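Local coordinates for SNF1-like protein kinase ssp2 (PDB 2QRD) that is the kinase subunit of an SNF1/AMPK-type complex that probably phosphorylates serine and threonine residues, present here only as its C-terminal adenylate-sensor region, at residues A[76-81]-A[124-129]. Numbering follows the deposited sequence.
Sequences AYIELQ and LDLCAM
Purely apolar packing of a helix on a sheet joins A76 and I78, on the strand 74-84, to L126 near the start of the C-terminal helix 123-136, in the buried interior of the chain. L126 reaches both partners with different atoms. Its CD2 methyl meets CB of A76 at 3.5 Å, while CB, at the root of the same side chain, meets CD1 of I78 at 3.8 Å. I78 can extend that far because CG1 lies anti to the carbonyl carbon (chi1 -62°) and CD1 is carried on in an extended chain (chi2 171°) toward the helix; the I78 and L126 side chains run at a slant to one another. No hydrogen bond crosses, and the two segments together bury 138 Å². The strand sits inside an antiparallel sheet, between 57-63 and 89-101, and the helix lies against one face of it, a helix-on-sheet layer consistent with the KA1-like fold of this adenylate-sensor region. Strand alternation sorts the residues: A76 and I78 point toward the helix, whereas Y77 points away and packs on Y7 of the neighbouring SPCC1919.03c chain. Along the same helix, F123 also touches I78, and L130 takes up the apolar contact with L80. D125 and A128 pack on M91 and L76, respectively, of the SPCC1919.03c chain.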
ATOM      1  N   ALA A  76      -1.338 -20.569 -14.835  1.00 51.72           N
ATOM      2  CA  ALA A  76      -1.091 -20.446 -13.423  1.00 50.69           C
ATOM      3  C   ALA A  76      -1.455 -21.787 -12.797  1.00 50.71           C
ATOM      4  O   ALA A  76      -2.507 -22.334 -13.081  1.00 51.33           O
ATOM      5  CB  ALA A  76      -1.938 -19.352 -12.869  1.00 49.77           C
ATOM      6  N   TYR A  77      -0.568 -22.319 -11.962  1.00 50.77           N
ATOM      7  CA  TYR A  77      -0.790 -23.598 -11.286  1.00 50.14           C
ATOM      8  C   TYR A  77      -1.087 -23.427  -9.780  1.00 50.90           C
ATOM      9  O   TYR A  77      -0.301 -22.850  -9.015  1.00 50.70           O
ATOM     10  CB  TYR A  77       0.399 -24.498 -11.533  1.00 48.68           C
ATOM     11  CG  TYR A  77       0.662 -24.701 -13.007  1.00 49.09           C
ATOM     12  CD1 TYR A  77       0.162 -25.814 -13.658  1.00 47.50           C
ATOM     13  CD2 TYR A  77       1.432 -23.773 -13.763  1.00 49.51           C
ATOM     14  CE1 TYR A  77       0.395 -26.018 -15.017  1.00 49.23           C
ATOM     15  CE2 TYR A  77       1.667 -23.969 -15.132  1.00 46.32           C
ATOM     16  CZ  TYR A  77       1.131 -25.102 -15.749  1.00 48.22           C
ATOM     17  OH  TYR A  77       1.336 -25.381 -17.086  1.00 47.38           O
ATOM     18  N   ILE A  78      -2.251 -23.916  -9.380  1.00 51.23           N
ATOM     19  CA  ILE A  78      -2.758 -23.726  -8.031  1.00 51.68           C
ATOM     20  C   ILE A  78      -3.112 -25.128  -7.474  1.00 52.13           C
ATOM     21  O   ILE A  78      -3.868 -25.894  -8.086  1.00 53.15           O
ATOM     22  CB  ILE A  78      -3.988 -22.738  -8.036  1.00 51.33           C
ATOM     23  CG1 ILE A  78      -3.581 -21.347  -8.550  1.00 51.78           C
ATOM     24  CG2 ILE A  78      -4.664 -22.630  -6.648  1.00 52.51           C
ATOM     25  CD1 ILE A  78      -4.730 -20.358  -8.812  1.00 50.87           C
ATOM     26  N   GLU A  79      -2.541 -25.479  -6.339  1.00 52.11           N
ATOM     27  CA  GLU A  79      -2.891 -26.737  -5.681  1.00 52.11           C
ATOM     28  C   GLU A  79      -3.791 -26.493  -4.470  1.00 51.56           C
ATOM     29  O   GLU A  79      -3.519 -25.632  -3.633  1.00 50.99           O
ATOM     30  CB  GLU A  79      -1.627 -27.459  -5.269  1.00 51.84           C
ATOM     31  CG  GLU A  79      -1.863 -28.758  -4.550  1.00 55.75           C
ATOM     32  CD  GLU A  79      -0.578 -29.339  -3.973  1.00 61.55           C
ATOM     33  OE1 GLU A  79       0.512 -29.085  -4.557  1.00 60.93           O
ATOM     34  OE2 GLU A  79      -0.662 -30.046  -2.933  1.00 64.12           O
ATOM     35  N   LEU A  80      -4.879 -27.250  -4.390  1.00 51.73           N
ATOM     36  CA  LEU A  80      -5.837 -27.120  -3.294  1.00 51.54           C
ATOM     37  C   LEU A  80      -5.682 -28.294  -2.373  1.00 51.03           C
ATOM     38  O   LEU A  80      -5.429 -29.388  -2.822  1.00 51.34           O
ATOM     39  CB  LEU A  80      -7.269 -27.085  -3.796  1.00 51.06           C
ATOM     40  CG  LEU A  80      -7.760 -26.111  -4.880  1.00 52.61           C
ATOM     41  CD1 LEU A  80      -7.639 -24.680  -4.454  1.00 52.88           C
ATOM     42  CD2 LEU A  80      -7.129 -26.339  -6.234  1.00 50.17           C
ATOM     43  N   GLN A  81      -5.827 -28.056  -1.082  1.00 51.10           N
ATOM     44  CA  GLN A  81      -5.718 -29.123  -0.099  1.00 50.76           C
ATOM     45  C   GLN A  81      -6.773 -28.960   0.992  1.00 50.38           C
ATOM     46  O   GLN A  81      -6.777 -27.965   1.702  1.00 50.96           O
ATOM     47  CB  GLN A  81      -4.320 -29.133   0.517  1.00 50.36           C
ATOM     48  CG  GLN A  81      -4.082 -30.215   1.567  1.00 48.92           C
ATOM     49  CD  GLN A  81      -4.164 -31.609   1.005  1.00 47.91           C
ATOM     50  OE1 GLN A  81      -3.303 -32.036   0.244  1.00 47.31           O
ATOM     51  NE2 GLN A  81      -5.198 -32.337   1.394  1.00 47.33           N
ATOM     52  N   LEU A 124      -3.206 -14.300  -6.622  1.00 50.55           N
ATOM     53  CA  LEU A 124      -4.250 -13.740  -5.779  1.00 51.47           C
ATOM     54  C   LEU A 124      -5.492 -13.236  -6.527  1.00 51.66           C
ATOM     55  O   LEU A 124      -6.575 -13.185  -5.937  1.00 51.45           O
ATOM     56  CB  LEU A 124      -3.700 -12.601  -4.881  1.00 51.96           C
ATOM     57  CG  LEU A 124      -2.826 -12.952  -3.668  1.00 50.84           C
ATOM     58  CD1 LEU A 124      -2.289 -11.680  -3.022  1.00 52.21           C
ATOM     59  CD2 LEU A 124      -3.612 -13.792  -2.681  1.00 49.18           C
ATOM     60  N   ASP A 125      -5.341 -12.825  -7.793  1.00 52.32           N
ATOM     61  CA  ASP A 125      -6.517 -12.440  -8.622  1.00 52.60           C
ATOM     62  C   ASP A 125      -7.294 -13.676  -9.022  1.00 52.26           C
ATOM     63  O   ASP A 125      -8.480 -13.652  -9.107  1.00 52.45           O
ATOM     64  CB  ASP A 125      -6.132 -11.628  -9.865  1.00 52.87           C
ATOM     65  CG  ASP A 125      -5.200 -10.448  -9.546  1.00 53.33           C
ATOM     66  OD1 ASP A 125      -4.024 -10.512  -9.918  1.00 57.29           O
ATOM     67  OD2 ASP A 125      -5.611  -9.467  -8.920  1.00 54.22           O
ATOM     68  N   LEU A 126      -6.605 -14.787  -9.204  1.00 53.17           N
ATOM     69  CA  LEU A 126      -7.252 -16.090  -9.416  1.00 52.85           C
ATOM     70  C   LEU A 126      -7.961 -16.691  -8.173  1.00 52.88           C
ATOM     71  O   LEU A 126      -9.048 -17.281  -8.297  1.00 52.78           O
ATOM     72  CB  LEU A 126      -6.235 -17.056  -9.999  1.00 52.81           C
ATOM     73  CG  LEU A 126      -6.108 -17.084 -11.543  1.00 53.20           C
ATOM     74  CD1 LEU A 126      -6.606 -15.896 -12.287  1.00 51.36           C
ATOM     75  CD2 LEU A 126      -4.693 -17.453 -11.975  1.00 51.48           C
ATOM     76  N   CYS A 127      -7.362 -16.522  -6.994  1.00 52.51           N
ATOM     77  CA  CYS A 127      -7.959 -16.933  -5.745  1.00 52.75           C
ATOM     78  C   CYS A 127      -9.252 -16.190  -5.442  1.00 52.76           C
ATOM     79  O   CYS A 127     -10.168 -16.759  -4.844  1.00 52.84           O
ATOM     80  CB  CYS A 127      -6.988 -16.683  -4.600  1.00 54.03           C
ATOM     81  SG  CYS A 127      -5.564 -17.786  -4.504  1.00 56.19           S
ATOM     82  N   ALA A 128      -9.319 -14.912  -5.825  1.00 53.04           N
ATOM     83  CA  ALA A 128     -10.528 -14.109  -5.672  1.00 52.88           C
ATOM     84  C   ALA A 128     -11.649 -14.635  -6.561  1.00 53.59           C
ATOM     85  O   ALA A 128     -12.804 -14.674  -6.141  1.00 54.39           O
ATOM     86  CB  ALA A 128     -10.241 -12.619  -5.950  1.00 52.41           C
ATOM     87  N   MET A 129     -11.307 -15.023  -7.786  1.00 54.04           N
ATOM     88  CA  MET A 129     -12.198 -15.723  -8.712  1.00 56.08           C
ATOM     89  C   MET A 129     -12.767 -17.032  -8.097  1.00 53.51           C
ATOM     90  O   MET A 129     -13.985 -17.239  -8.070  1.00 52.48           O
ATOM     91  CB  MET A 129     -11.434 -15.996 -10.035  1.00 55.47           C
ATOM     92  CG  MET A 129     -12.282 -16.043 -11.311  1.00 58.85           C
ATOM     93  SD  MET A 129     -11.373 -16.013 -12.931  1.00 65.12           S
ATOM     94  CE  MET A 129     -10.130 -14.714 -12.609  1.00 62.35           C
TER